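Local coordinates for protein alkylpurine DNA glycosylase AlkC (Pseudomonas fluorescens, PDB 5VHV) that probably removes alkylated purine bases from DNA as a base excision repair glycosylase that works without flipping the damaged nucleotide out of the duplex, at residues A[52-57]-A[92-97]; A[63-68]-A[100-105]; A[240-245]-A[286-291]; A[275-280]-A[345-350]. All coordinates share one frame; numbering follows the deposited sequence.

Contact 1. Residues A[52-57]-A[92-97]; sequences RVSESL and VASYGR
Tyr95, the last residue of helix 87-95, reaches across to the flank of helix 46-60 and meets Ser54 and Glu55. The tight part is this ring and its tip. Tyr95 OH lies 3.4 Å from Glu55 CA, against the backbone, and Tyr95 CE2 is 3.6 Å from Ser54 OG, which approaches the ring obliquely. With Tyr95 CG anti to its own carbonyl carbon (chi1 -51°), the ring extends over to the neighbouring helix, while Ser94 CB covers the centre of one of its faces. His58 stacks on the same ring and Tyr91 meets it edge-to-face, so aromatic neighbours also constrain its orientation.

The looser side is polar and hydrated. Ser54 OG stays 4.4 Å from Ser94 OG, and one water spans the interval: it is 2.7 Å from Ser54 OG, 2.9 Å from Tyr95 OH, and donates to Ser94 OG at 2.8 Å. Ser94 OG is itself bonded to His90 O within its own helix. Glu55 stands at the partly exposed margin, its extended side chain crossing Tyr95 at about a right angle, with carboxylate and ring planes 76° apart; CG rather than the carboxylate comes near the phenol oxygen.

Both helices belong to the N-terminal helical array. Between these two segments the three hydroxyls do not bond one another directly, so the polar part of the link depends on a single water, while the tyrosine supplies the direct packing.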
loop_
_atom_site.group_PDB
_atom_site.type_symbol
_atom_site.label_atom_id
_atom_site.label_comp_id
_atom_site.label_asym_id
_atom_site.label_seq_id
_atom_site.Cartn_x
_atom_site.Cartn_y
_atom_site.Cartn_z
ATOM N N ARG A 52 -5.619 21.437 6.951
ATOM C CA ARG A 52 -5.963 22.647 7.695
ATOM C C ARG A 52 -4.714 23.400 8.153
ATOM O O ARG A 52 -4.675 24.631 8.081
ATOM C CB ARG A 52 -6.851 22.296 8.880
ATOM C CG ARG A 52 -7.170 23.480 9.837
ATOM C CD ARG A 52 -8.059 24.551 9.201
ATOM N NE ARG A 52 -9.445 24.113 9.018
ATOM C CZ ARG A 52 -10.358 24.068 9.974
ATOM N NH1 ARG A 52 -10.034 24.423 11.211
ATOM N NH2 ARG A 52 -11.592 23.655 9.708
ATOM N N VAL A 53 -3.663 22.688 8.576
ATOM C CA VAL A 53 -2.449 23.377 9.020
ATOM C C VAL A 53 -1.871 24.221 7.886
ATOM O O VAL A 53 -1.470 25.371 8.080
ATOM C CB VAL A 53 -1.414 22.371 9.551
ATOM C CG1 VAL A 53 -0.078 23.057 9.781
ATOM C CG2 VAL A 53 -1.915 21.720 10.848
ATOM N N SER A 54 -1.799 23.650 6.689
ATOM C CA SER A 54 -1.297 24.381 5.530
ATOM C C SER A 54 -2.163 25.594 5.215
ATOM O O SER A 54 -1.648 26.696 4.963
ATOM C CB SER A 54 -1.223 23.432 4.326
ATOM O OG SER A 54 -1.067 24.119 3.103
ATOM N N GLU A 55 -3.486 25.418 5.235
ATOM C CA GLU A 55 -4.398 26.523 4.970
ATOM C C GLU A 55 -4.252 27.619 6.015
ATOM O O GLU A 55 -4.343 28.810 5.701
ATOM C CB GLU A 55 -5.841 26.025 4.959
ATOM C CG GLU A 55 -6.102 25.003 3.884
ATOM C CD GLU A 55 -7.423 24.285 4.068
ATOM O OE1 GLU A 55 -8.157 24.648 5.009
ATOM O OE2 GLU A 55 -7.739 23.379 3.260
ATOM N N SER A 56 -4.091 27.226 7.275
ATOM C CA SER A 56 -3.983 28.211 8.340
ATOM C C SER A 56 -2.709 29.017 8.199
ATOM O O SER A 56 -2.712 30.239 8.410
ATOM C CB SER A 56 -4.021 27.521 9.701
ATOM O OG SER A 56 -5.219 26.778 9.853
ATOM N N LEU A 57 -1.612 28.353 7.836
ATOM C CA LEU A 57 -0.376 29.082 7.575
ATOM C C LEU A 57 -0.579 30.075 6.442
ATOM O O LEU A 57 -0.211 31.248 6.554
ATOM C CB LEU A 57 0.761 28.113 7.248
ATOM C CG LEU A 57 1.243 27.264 8.424
ATOM C CD1 LEU A 57 2.127 26.143 7.907
ATOM C CD2 LEU A 57 1.962 28.103 9.456
ATOM N N VAL A 92 2.766 23.146 -0.882
ATOM C CA VAL A 92 3.298 23.307 -2.233
ATOM C C VAL A 92 2.232 22.971 -3.278
ATOM O O VAL A 92 2.079 23.669 -4.287
ATOM C CB VAL A 92 4.554 22.424 -2.399
ATOM C CG1 VAL A 92 4.996 22.388 -3.850
ATOM C CG2 VAL A 92 5.662 22.902 -1.490
ATOM N N ALA A 93 1.531 21.853 -3.093
ATOM C CA ALA A 93 0.487 21.482 -4.051
ATOM C C ALA A 93 -0.651 22.496 -4.073
ATOM O O ALA A 93 -1.251 22.738 -5.131
ATOM C CB ALA A 93 -0.054 20.101 -3.720
ATOM N N SER A 94 -0.948 23.105 -2.922
ATOM C CA SER A 94 -2.052 24.053 -2.826
ATOM C C SER A 94 -1.717 25.378 -3.494
ATOM O O SER A 94 -2.548 25.941 -4.217
ATOM C CB SER A 94 -2.421 24.290 -1.358
ATOM O OG SER A 94 -2.935 23.110 -0.728
ATOM N N TYR A 95 -0.521 25.917 -3.235
ATOM C CA TYR A 95 -0.208 27.302 -3.564
ATOM C C TYR A 95 0.900 27.447 -4.602
ATOM O O TYR A 95 1.200 28.581 -5.011
ATOM C CB TYR A 95 0.155 28.069 -2.276
ATOM C CG TYR A 95 -0.914 27.856 -1.217
ATOM C CD1 TYR A 95 -2.228 28.268 -1.441
ATOM C CD2 TYR A 95 -0.628 27.205 -0.043
ATOM C CE1 TYR A 95 -3.231 28.035 -0.487
ATOM C CE2 TYR A 95 -1.618 26.974 0.923
ATOM C CZ TYR A 95 -2.915 27.384 0.688
ATOM O OH TYR A 95 -3.857 27.115 1.648
ATOM N N GLY A 96 1.485 26.340 -5.061
ATOM C CA GLY A 96 2.633 26.359 -5.948
ATOM C C GLY A 96 2.373 26.005 -7.398
ATOM O O GLY A 96 3.336 25.809 -8.153
ATOM N N ARG A 97 1.114 25.952 -7.835
ATOM C CA ARG A 97 0.788 25.471 -9.184
ATOM C C ARG A 97 1.370 26.351 -10.298
ATOM O O ARG A 97 1.660 25.846 -11.396
ATOM C CB ARG A 97 -0.731 25.395 -9.358
ATOM C CG ARG A 97 -1.477 24.348 -8.510
ATOM C CD ARG A 97 -2.973 24.364 -8.886
ATOM N NE ARG A 97 -3.830 23.599 -7.979
ATOM C CZ ARG A 97 -4.274 22.360 -8.206
ATOM N NH1 ARG A 97 -3.948 21.705 -9.316
ATOM N NH2 ARG A 97 -5.054 21.762 -7.311
HETATM O O HOH W 1 -3.427 24.244 1.807
#

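Contact 2. Residues A[63-68]-A[100-105]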
loop_
_atom_site.group_PDB
_atom_site.type_symbol
_atom_site.label_atom_id
_atom_site.label_comp_id
_atom_site.label_asym_id
_atom_site.label_seq_id
_atom_site.Cartn_x
_atom_site.Cartn_y
_atom_site.Cartn_z
ATOM N N LEU A 63 3.470 36.949 3.553
ATOM C CA LEU A 63 4.584 36.855 2.627
ATOM C C LEU A 63 4.120 36.151 1.361
ATOM O O LEU A 63 3.097 35.458 1.346
ATOM C CB LEU A 63 5.756 36.086 3.250
ATOM C CG LEU A 63 6.257 36.616 4.598
ATOM C CD1 LEU A 63 7.344 35.709 5.152
ATOM C CD2 LEU A 63 6.758 38.043 4.488
ATOM N N ASP A 64 4.883 36.327 0.289
ATOM C CA ASP A 64 4.527 35.653 -0.949
ATOM C C ASP A 64 4.968 34.193 -0.914
ATOM O O ASP A 64 5.477 33.682 0.091
ATOM C CB ASP A 64 5.107 36.407 -2.143
ATOM C CG ASP A 64 6.629 36.373 -2.209
ATOM O OD1 ASP A 64 7.284 35.548 -1.533
ATOM O OD2 ASP A 64 7.176 37.192 -2.968
ATOM N N TYR A 65 4.741 33.500 -2.032
ATOM C CA TYR A 65 4.994 32.061 -2.051
ATOM C C TYR A 65 6.477 31.733 -1.909
ATOM O O TYR A 65 6.831 30.930 -1.026
ATOM C CB TYR A 65 4.370 31.459 -3.317
ATOM C CG TYR A 65 4.615 29.989 -3.485
ATOM C CD1 TYR A 65 3.998 29.077 -2.659
ATOM C CD2 TYR A 65 5.465 29.505 -4.475
ATOM C CE1 TYR A 65 4.217 27.715 -2.810
ATOM C CE2 TYR A 65 5.688 28.160 -4.632
ATOM C CZ TYR A 65 5.062 27.261 -3.807
ATOM O OH TYR A 65 5.280 25.897 -3.940
ATOM N N PRO A 66 7.387 32.290 -2.711
ATOM C CA PRO A 66 8.811 31.978 -2.488
ATOM C C PRO A 66 9.294 32.322 -1.090
ATOM O O PRO A 66 10.067 31.557 -0.501
ATOM C CB PRO A 66 9.527 32.817 -3.556
ATOM C CG PRO A 66 8.486 33.102 -4.601
ATOM C CD PRO A 66 7.191 33.213 -3.849
ATOM N N GLN A 67 8.862 33.457 -0.539
ATOM C CA GLN A 67 9.279 33.837 0.808
ATOM C C GLN A 67 8.750 32.861 1.849
ATOM O O GLN A 67 9.468 32.484 2.788
ATOM C CB GLN A 67 8.795 35.253 1.133
ATOM C CG GLN A 67 9.418 36.365 0.301
ATOM C CD GLN A 67 8.721 37.713 0.515
ATOM O OE1 GLN A 67 7.497 37.789 0.706
ATOM N NE2 GLN A 67 9.503 38.778 0.494
ATOM N N THR A 68 7.498 32.436 1.708
ATOM C CA THR A 68 6.963 31.454 2.644
ATOM C C THR A 68 7.711 30.129 2.516
ATOM O O THR A 68 8.012 29.482 3.526
ATOM C CB THR A 68 5.451 31.268 2.430
ATOM O OG1 THR A 68 4.783 32.531 2.605
ATOM C CG2 THR A 68 4.885 30.277 3.431
ATOM N N PHE A 100 6.099 26.214 -11.029
ATOM C CA PHE A 100 6.308 24.770 -11.155
ATOM C C PHE A 100 7.711 24.356 -10.730
ATOM O O PHE A 100 7.880 23.439 -9.919
ATOM C CB PHE A 100 6.033 24.332 -12.592
ATOM C CG PHE A 100 6.189 22.859 -12.811
ATOM C CD1 PHE A 100 5.160 21.996 -12.500
ATOM C CD2 PHE A 100 7.374 22.329 -13.309
ATOM C CE1 PHE A 100 5.302 20.638 -12.694
ATOM C CE2 PHE A 100 7.508 20.956 -13.480
ATOM C CZ PHE A 100 6.475 20.130 -13.175
ATOM N N LYS A 101 8.739 25.002 -11.280
ATOM C CA LYS A 101 10.082 24.502 -11.025
ATOM C C LYS A 101 10.444 24.658 -9.556
ATOM O O LYS A 101 11.020 23.747 -8.946
ATOM C CB LYS A 101 11.076 25.211 -11.941
ATOM C CG LYS A 101 10.986 24.629 -13.340
ATOM C CD LYS A 101 11.661 25.452 -14.396
ATOM C CE LYS A 101 11.486 24.770 -15.744
ATOM N NZ LYS A 101 11.793 25.680 -16.861
ATOM N N ARG A 102 10.057 25.780 -8.959
ATOM C CA ARG A 102 10.324 25.964 -7.539
ATOM C C ARG A 102 9.568 24.934 -6.714
ATOM O O ARG A 102 10.098 24.417 -5.723
ATOM C CB ARG A 102 9.930 27.377 -7.118
ATOM C CG ARG A 102 10.495 27.795 -5.790
ATOM C CD ARG A 102 9.896 29.117 -5.329
ATOM N NE ARG A 102 10.189 30.216 -6.245
ATOM C CZ ARG A 102 11.296 30.946 -6.220
ATOM N NH1 ARG A 102 12.251 30.689 -5.330
ATOM N NH2 ARG A 102 11.444 31.937 -7.089
ATOM N N SER A 103 8.320 24.642 -7.099
ATOM C CA SER A 103 7.513 23.670 -6.372
ATOM C C SER A 103 8.098 22.266 -6.477
ATOM O O SER A 103 8.137 21.528 -5.483
ATOM C CB SER A 103 6.076 23.703 -6.881
ATOM O OG SER A 103 5.462 24.936 -6.498
ATOM N N MET A 104 8.600 21.893 -7.654
ATOM C CA MET A 104 9.225 20.583 -7.776
ATOM C C MET A 104 10.440 20.480 -6.866
ATOM O O MET A 104 10.651 19.442 -6.222
ATOM C CB MET A 104 9.624 20.306 -9.225
ATOM C CG MET A 104 8.451 20.074 -10.168
ATOM S SD MET A 104 7.329 18.755 -9.684
ATOM C CE MET A 104 5.963 19.718 -9.021
ATOM N N ALA A 105 11.259 21.532 -6.818
ATOM C CA ALA A 105 12.435 21.507 -5.962
ATOM C C ALA A 105 12.021 21.401 -4.507
ATOM O O ALA A 105 12.645 20.666 -3.731
ATOM C CB ALA A 105 13.302 22.751 -6.186
HETATM O O HOH W 2 11.717 30.267 -2.052
#
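Tyr65 and Pro66, in the first turn of helix 65-75, meet Arg102 and Ser103 of helix 100-110 in a helix-to-helix contact of the N-terminal alpha-helical array; a capping box starts the first of these helices.

The direct polar link is Tyr65 OH donating to Ser103 OG at 2.7 Å. Tyr65 CG is anti to its backbone N (chi1 177°), which carries the phenol end toward the other helix although the residue's base does not face it. Ser103 OG is also hydrogen-bonded to Gly96 O and Asp99 O, so the acceptor of the phenol proton is tied to the turn leading into its own helix.

Packing of an apolar ring on a charged plane forms the second element. Pro66 CB lies 3.7 Å from Arg102 CZ, over the centre of one guanidinium face, and Pro66 CG is 3.7 Å from Arg102 NE. The two side chains cross at about a right angle. A bend at chi3 (-62°) turns the guanidinium relative to the aliphatic chain, and a salt bridge from NE to Asp99 OD2 holds it from the side of its own helix start.

Solvent contributes one further link: a water donates to Pro66 O at 2.6 Å and accepts a weak bond from Arg102 NH1.

Capping bonds order the start of helix 65-75. Gln67 N gives its hydrogen to Asp64 OD1 at 2.8 Å, and in return Asp64 N donates over 3.0 Å to Gln67 OE1, arriving in the carbonyl plane on a lone pair.

Contact 3. Residues A[240-245]-A[286-291]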
loop_
_atom_site.group_PDB
_atom_site.type_symbol
_atom_site.label_atom_id
_atom_site.label_comp_id
_atom_site.label_asym_id
_atom_site.label_seq_id
_atom_site.Cartn_x
_atom_site.Cartn_y
_atom_site.Cartn_z
ATOM N N ARG A 240 0.358 -18.038 -15.157
ATOM C CA ARG A 240 1.586 -17.341 -15.539
ATOM C C ARG A 240 2.296 -16.778 -14.318
ATOM O O ARG A 240 3.524 -16.865 -14.205
ATOM C CB ARG A 240 1.272 -16.221 -16.523
ATOM C CG ARG A 240 1.017 -16.703 -17.954
ATOM C CD ARG A 240 0.497 -15.564 -18.785
ATOM N NE ARG A 240 1.571 -14.658 -19.187
ATOM C CZ ARG A 240 1.397 -13.536 -19.867
ATOM N NH1 ARG A 240 0.181 -13.130 -20.201
ATOM N NH2 ARG A 240 2.451 -12.811 -20.210
ATOM N N ALA A 241 1.535 -16.220 -13.386
ATOM C CA ALA A 241 2.138 -15.691 -12.163
ATOM C C ALA A 241 2.726 -16.805 -11.302
ATOM O O ALA A 241 3.849 -16.687 -10.807
ATOM C CB ALA A 241 1.100 -14.897 -11.383
ATOM N N LEU A 242 1.971 -17.889 -11.081
ATOM C CA LEU A 242 2.513 -19.006 -10.318
ATOM C C LEU A 242 3.762 -19.580 -10.985
ATOM O O LEU A 242 4.716 -19.976 -10.304
ATOM C CB LEU A 242 1.443 -20.087 -10.151
ATOM C CG LEU A 242 0.385 -19.714 -9.097
ATOM C CD1 LEU A 242 -0.908 -20.521 -9.294
ATOM C CD2 LEU A 242 0.950 -19.935 -7.715
ATOM N N THR A 243 3.773 -19.629 -12.317
ATOM C CA THR A 243 4.927 -20.169 -13.025
ATOM C C THR A 243 6.162 -19.313 -12.772
ATOM O O THR A 243 7.273 -19.835 -12.609
ATOM C CB THR A 243 4.623 -20.267 -14.525
ATOM O OG1 THR A 243 3.555 -21.200 -14.756
ATOM C CG2 THR A 243 5.856 -20.749 -15.321
ATOM N N LEU A 244 5.994 -17.992 -12.735
ATOM C CA LEU A 244 7.126 -17.133 -12.406
ATOM C C LEU A 244 7.659 -17.431 -11.010
ATOM O O LEU A 244 8.847 -17.248 -10.756
ATOM C CB LEU A 244 6.721 -15.650 -12.529
ATOM C CG LEU A 244 6.643 -15.152 -13.968
ATOM C CD1 LEU A 244 5.830 -13.879 -14.024
ATOM C CD2 LEU A 244 8.031 -14.926 -14.545
ATOM N N MET A 245 6.805 -17.906 -10.102
ATOM C CA MET A 245 7.232 -18.273 -8.760
ATOM C C MET A 245 7.713 -19.716 -8.656
ATOM O O MET A 245 8.050 -20.163 -7.554
ATOM C CB MET A 245 6.082 -18.040 -7.769
ATOM C CG MET A 245 5.593 -16.603 -7.747
ATOM S SD MET A 245 6.867 -15.500 -7.124
ATOM C CE MET A 245 7.532 -14.786 -8.614
ATOM N N LYS A 286 7.916 -27.302 -5.624
ATOM C CA LYS A 286 7.565 -26.035 -5.007
ATOM C C LYS A 286 6.048 -25.872 -4.997
ATOM O O LYS A 286 5.386 -26.060 -6.024
ATOM C CB LYS A 286 8.223 -24.878 -5.759
ATOM C CG LYS A 286 9.736 -24.777 -5.550
ATOM C CD LYS A 286 10.336 -23.584 -6.296
ATOM C CE LYS A 286 11.860 -23.585 -6.218
ATOM N NZ LYS A 286 12.460 -24.859 -6.715
ATOM N N LEU A 287 5.500 -25.553 -3.831
ATOM C CA LEU A 287 4.063 -25.403 -3.660
ATOM C C LEU A 287 3.729 -24.021 -3.124
ATOM O O LEU A 287 4.417 -23.491 -2.248
ATOM C CB LEU A 287 3.495 -26.447 -2.693
ATOM C CG LEU A 287 3.691 -27.923 -3.061
ATOM C CD1 LEU A 287 3.051 -28.840 -2.032
ATOM C CD2 LEU A 287 3.111 -28.193 -4.424
ATOM N N VAL A 288 2.640 -23.468 -3.638
ATOM C CA VAL A 288 1.991 -22.299 -3.063
ATOM C C VAL A 288 0.643 -22.780 -2.552
ATOM O O VAL A 288 -0.211 -23.206 -3.338
ATOM C CB VAL A 288 1.849 -21.161 -4.078
ATOM C CG1 VAL A 288 0.891 -20.064 -3.536
ATOM C CG2 VAL A 288 3.244 -20.575 -4.366
ATOM N N VAL A 289 0.484 -22.780 -1.235
ATOM C CA VAL A 289 -0.711 -23.273 -0.564
ATOM C C VAL A 289 -1.421 -22.083 0.064
ATOM O O VAL A 289 -0.877 -21.431 0.962
ATOM C CB VAL A 289 -0.359 -24.319 0.503
ATOM C CG1 VAL A 289 -1.622 -24.885 1.126
ATOM C CG2 VAL A 289 0.471 -25.448 -0.103
ATOM N N ASP A 290 -2.639 -21.817 -0.399
ATOM C CA ASP A 290 -3.488 -20.768 0.147
ATOM C C ASP A 290 -4.851 -21.386 0.485
ATOM O O ASP A 290 -5.080 -22.582 0.289
ATOM C CB ASP A 290 -3.621 -19.598 -0.848
ATOM C CG ASP A 290 -2.315 -18.836 -1.050
ATOM O OD1 ASP A 290 -1.485 -18.787 -0.106
ATOM O OD2 ASP A 290 -2.113 -18.256 -2.141
ATOM N N TYR A 291 -5.759 -20.592 1.046
ATOM C CA TYR A 291 -7.125 -21.060 1.250
ATOM C C TYR A 291 -8.074 -19.910 1.006
ATOM O O TYR A 291 -7.671 -18.748 0.958
ATOM C CB TYR A 291 -7.360 -21.644 2.651
ATOM C CG TYR A 291 -7.304 -20.674 3.809
ATOM C CD1 TYR A 291 -6.090 -20.265 4.325
ATOM C CD2 TYR A 291 -8.471 -20.233 4.439
ATOM C CE1 TYR A 291 -6.026 -19.410 5.396
ATOM C CE2 TYR A 291 -8.408 -19.374 5.527
ATOM C CZ TYR A 291 -7.192 -18.987 5.999
ATOM O OH TYR A 291 -7.094 -18.144 7.072
#
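Leu242 and Val288 form the apolar centre of this contact. Leu242 CD2 sits 3.9 Å from Val288 CB, and its distances to the two valine methyls are nearly equal, 4.1 Å to Val288 CG2 and 4.2 Å to Val288 CG1. The leucine methyl therefore lies over CB, to one side of the plane of the two branches, and favours neither. Val288 is set for this with CG1 anti to its backbone N (chi1 168°) and CG2 anti to its carbonyl carbon.

At the margin, Met245 O approaches Lys286 CD at 4.3 Å, a loose touch between a backbone oxygen and the aliphatic part of a lysine whose amino end runs off from the helix.

In the next shell, Ile234 touches Leu242, Met245 and Val288 alike and so fills in beside the central pair, while Ala247 also packs on Val288. The strand is positioned by its own sheet partners, and Val288 N donates to Asn348 OD1; on the helix side, Asn238 OD1 accepts from Ala241 N.

Helix 239-244, the last helix of the chain, lies against helices 205-213 and 231-235 and lays its Leu242 on strand 285-294, joining the helical array to the beta domain that follows it.

Contact 4. Residues A[275-280]-A[345-350]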
loop_
_atom_site.group_PDB
_atom_site.type_symbol
_atom_site.label_atom_id
_atom_site.label_comp_id
_atom_site.label_asym_id
_atom_site.label_seq_id
_atom_site.Cartn_x
_atom_site.Cartn_y
_atom_site.Cartn_z
ATOM N N PHE A 275 -5.056 -29.852 7.389
ATOM C CA PHE A 275 -4.962 -30.941 6.423
ATOM C C PHE A 275 -3.490 -31.321 6.287
ATOM O O PHE A 275 -2.589 -30.612 6.759
ATOM C CB PHE A 275 -5.547 -30.543 5.067
ATOM C CG PHE A 275 -4.953 -29.283 4.503
ATOM C CD1 PHE A 275 -5.447 -28.040 4.873
ATOM C CD2 PHE A 275 -3.875 -29.336 3.625
ATOM C CE1 PHE A 275 -4.895 -26.864 4.356
ATOM C CE2 PHE A 275 -3.322 -28.172 3.113
ATOM C CZ PHE A 275 -3.835 -26.932 3.484
ATOM N N THR A 276 -3.266 -32.440 5.614
ATOM C CA THR A 276 -1.941 -32.963 5.326
ATOM C C THR A 276 -1.798 -33.121 3.816
ATOM O O THR A 276 -2.712 -33.622 3.153
ATOM C CB THR A 276 -1.738 -34.306 6.029
ATOM O OG1 THR A 276 -2.002 -34.149 7.433
ATOM C CG2 THR A 276 -0.309 -34.818 5.827
ATOM N N LEU A 277 -0.666 -32.683 3.278
ATOM C CA LEU A 277 -0.328 -32.895 1.876
ATOM C C LEU A 277 0.726 -33.984 1.794
ATOM O O LEU A 277 1.738 -33.917 2.492
ATOM C CB LEU A 277 0.201 -31.614 1.230
ATOM C CG LEU A 277 -0.774 -30.442 1.197
ATOM C CD1 LEU A 277 -0.097 -29.212 0.615
ATOM C CD2 LEU A 277 -2.019 -30.790 0.390
ATOM N N GLU A 278 0.480 -34.983 0.953
ATOM C CA GLU A 278 1.428 -36.055 0.703
ATOM C C GLU A 278 1.917 -35.958 -0.734
ATOM O O GLU A 278 1.115 -36.041 -1.671
ATOM C CB GLU A 278 0.792 -37.420 0.947
ATOM C CG GLU A 278 1.739 -38.594 0.645
ATOM C CD GLU A 278 1.008 -39.895 0.400
ATOM O OE1 GLU A 278 1.624 -40.823 -0.168
ATOM O OE2 GLU A 278 -0.180 -39.986 0.767
ATOM N N SER A 279 3.224 -35.815 -0.908
ATOM C CA SER A 279 3.787 -35.832 -2.246
ATOM C C SER A 279 3.637 -37.214 -2.865
ATOM O O SER A 279 3.853 -38.244 -2.216
ATOM C CB SER A 279 5.259 -35.451 -2.229
ATOM O OG SER A 279 5.872 -35.799 -3.464
ATOM N N THR A 280 3.275 -37.226 -4.140
ATOM C CA THR A 280 3.276 -38.446 -4.938
ATOM C C THR A 280 4.321 -38.381 -6.041
ATOM O O THR A 280 4.282 -39.183 -6.977
ATOM C CB THR A 280 1.892 -38.686 -5.538
ATOM O OG1 THR A 280 1.589 -37.623 -6.443
ATOM C CG2 THR A 280 0.826 -38.717 -4.450
ATOM N N VAL A 345 -9.287 -25.282 -0.095
ATOM C CA VAL A 345 -7.824 -25.398 -0.037
ATOM C C VAL A 345 -7.278 -25.262 -1.450
ATOM O O VAL A 345 -7.744 -25.943 -2.374
ATOM C CB VAL A 345 -7.379 -26.730 0.597
ATOM C CG1 VAL A 345 -5.877 -26.913 0.493
ATOM C CG2 VAL A 345 -7.781 -26.780 2.066
ATOM N N LEU A 346 -6.298 -24.381 -1.621
ATOM C CA LEU A 346 -5.735 -24.032 -2.921
ATOM C C LEU A 346 -4.265 -24.429 -2.951
ATOM O O LEU A 346 -3.494 -24.019 -2.075
ATOM C CB LEU A 346 -5.838 -22.524 -3.189
ATOM C CG LEU A 346 -7.225 -21.920 -3.005
ATOM C CD1 LEU A 346 -7.158 -20.395 -2.897
ATOM C CD2 LEU A 346 -8.085 -22.336 -4.163
ATOM N N VAL A 347 -3.878 -25.212 -3.953
ATOM C CA VAL A 347 -2.490 -25.635 -4.102
ATOM C C VAL A 347 -2.074 -25.388 -5.549
ATOM O O VAL A 347 -2.692 -25.918 -6.485
ATOM C CB VAL A 347 -2.279 -27.110 -3.708
ATOM C CG1 VAL A 347 -0.780 -27.461 -3.786
ATOM C CG2 VAL A 347 -2.795 -27.374 -2.291
ATOM N N ASN A 348 -1.034 -24.571 -5.729
ATOM C CA ASN A 348 -0.611 -24.096 -7.040
ATOM C C ASN A 348 -1.796 -23.679 -7.902
ATOM O O ASN A 348 -1.845 -23.991 -9.097
ATOM C CB ASN A 348 0.226 -25.172 -7.742
ATOM C CG ASN A 348 1.550 -25.408 -7.045
ATOM O OD1 ASN A 348 1.794 -24.866 -5.962
ATOM N ND2 ASN A 348 2.409 -26.225 -7.653
ATOM N N GLY A 349 -2.753 -22.974 -7.313
ATOM C CA GLY A 349 -3.834 -22.387 -8.072
ATOM C C GLY A 349 -5.029 -23.285 -8.274
ATOM O O GLY A 349 -6.010 -22.851 -8.888
ATOM N N GLU A 350 -4.986 -24.505 -7.767
ATOM C CA GLU A 350 -6.030 -25.494 -7.980
ATOM C C GLU A 350 -6.747 -25.767 -6.666
ATOM O O GLU A 350 -6.103 -25.942 -5.633
ATOM C CB GLU A 350 -5.421 -26.797 -8.530
ATOM C CG GLU A 350 -6.391 -27.951 -8.713
ATOM C CD GLU A 350 -5.700 -29.244 -9.148
ATOM O OE1 GLU A 350 -4.449 -29.302 -9.130
ATOM O OE2 GLU A 350 -6.409 -30.207 -9.507
#
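Phe275 meets Val345 across the interior of the C-terminal beta domain, whose form is consistent with an immunoglobulin-like sandwich. Their strands, 270-279 and 339-347, are not neighbours in strand order, and the CA atoms of Phe275 and Val345 stand 9.0 Å apart, a spacing bridged by side chains that meet from opposite directions.

From CB, which makes no close approach to Val345, the phenylalanine turns into the interior with CG between its backbone N and carbonyl carbon (chi1 54°). Further along the ring, CD1 is the first atom to engage, 3.9 Å from Val345 CG2. CE1 comes closer to that methyl, at 3.7 Å from Val345 CG2, and begins to share the other. At the tip, CZ makes the shortest approach, 3.6 Å to Val345 CG1. Returning along the far side, CE2 keeps 3.9 Å from Val345 CG1, while Leu277 CG lies at the ring edge, in its plane. The methyl CG1 is over one face, 4.0 Å from the Phe275 ring centroid and 25° off the normal, which defines a CH-pi contact displaced toward the rim.

A second pair follows two residues on: Leu277 CD1 reaches Val347 CG2 at a looser 4.4 Å. Val347 also opens a type I' turn ending at Glu350, and strand 350-359 leaves from there. Ile255, Leu258, Val289 and Ile322 also pack on the ring.

All four touching side chains are buried hydrocarbon, so cohesion across the domain here depends on burial of apolar surface and close fit, with the methyl-to-ring contact its one directional element.

How the contacts relate
Contacts 1 and 2 lie in the N-terminal helical array and contacts 3 and 4 in or against the C-terminal beta domain, on the opposite side of the chain's centre; contacts 1 and 4 are about 55 Å apart between centres. Each pair is continuous: Val92 of contact 1 packs on Tyr65 and Ser103 of contact 2, and Asp290 O of contact 3 meets Leu346 N of contact 4 on adjacent strands. The helical contacts are partly buried and use hydroxyls, water and a guanidinium. Contact 4 is wholly buried and purely apolar. Contact 3 is intermediate, an apolar centre with a more exposed margin where helix meets strand.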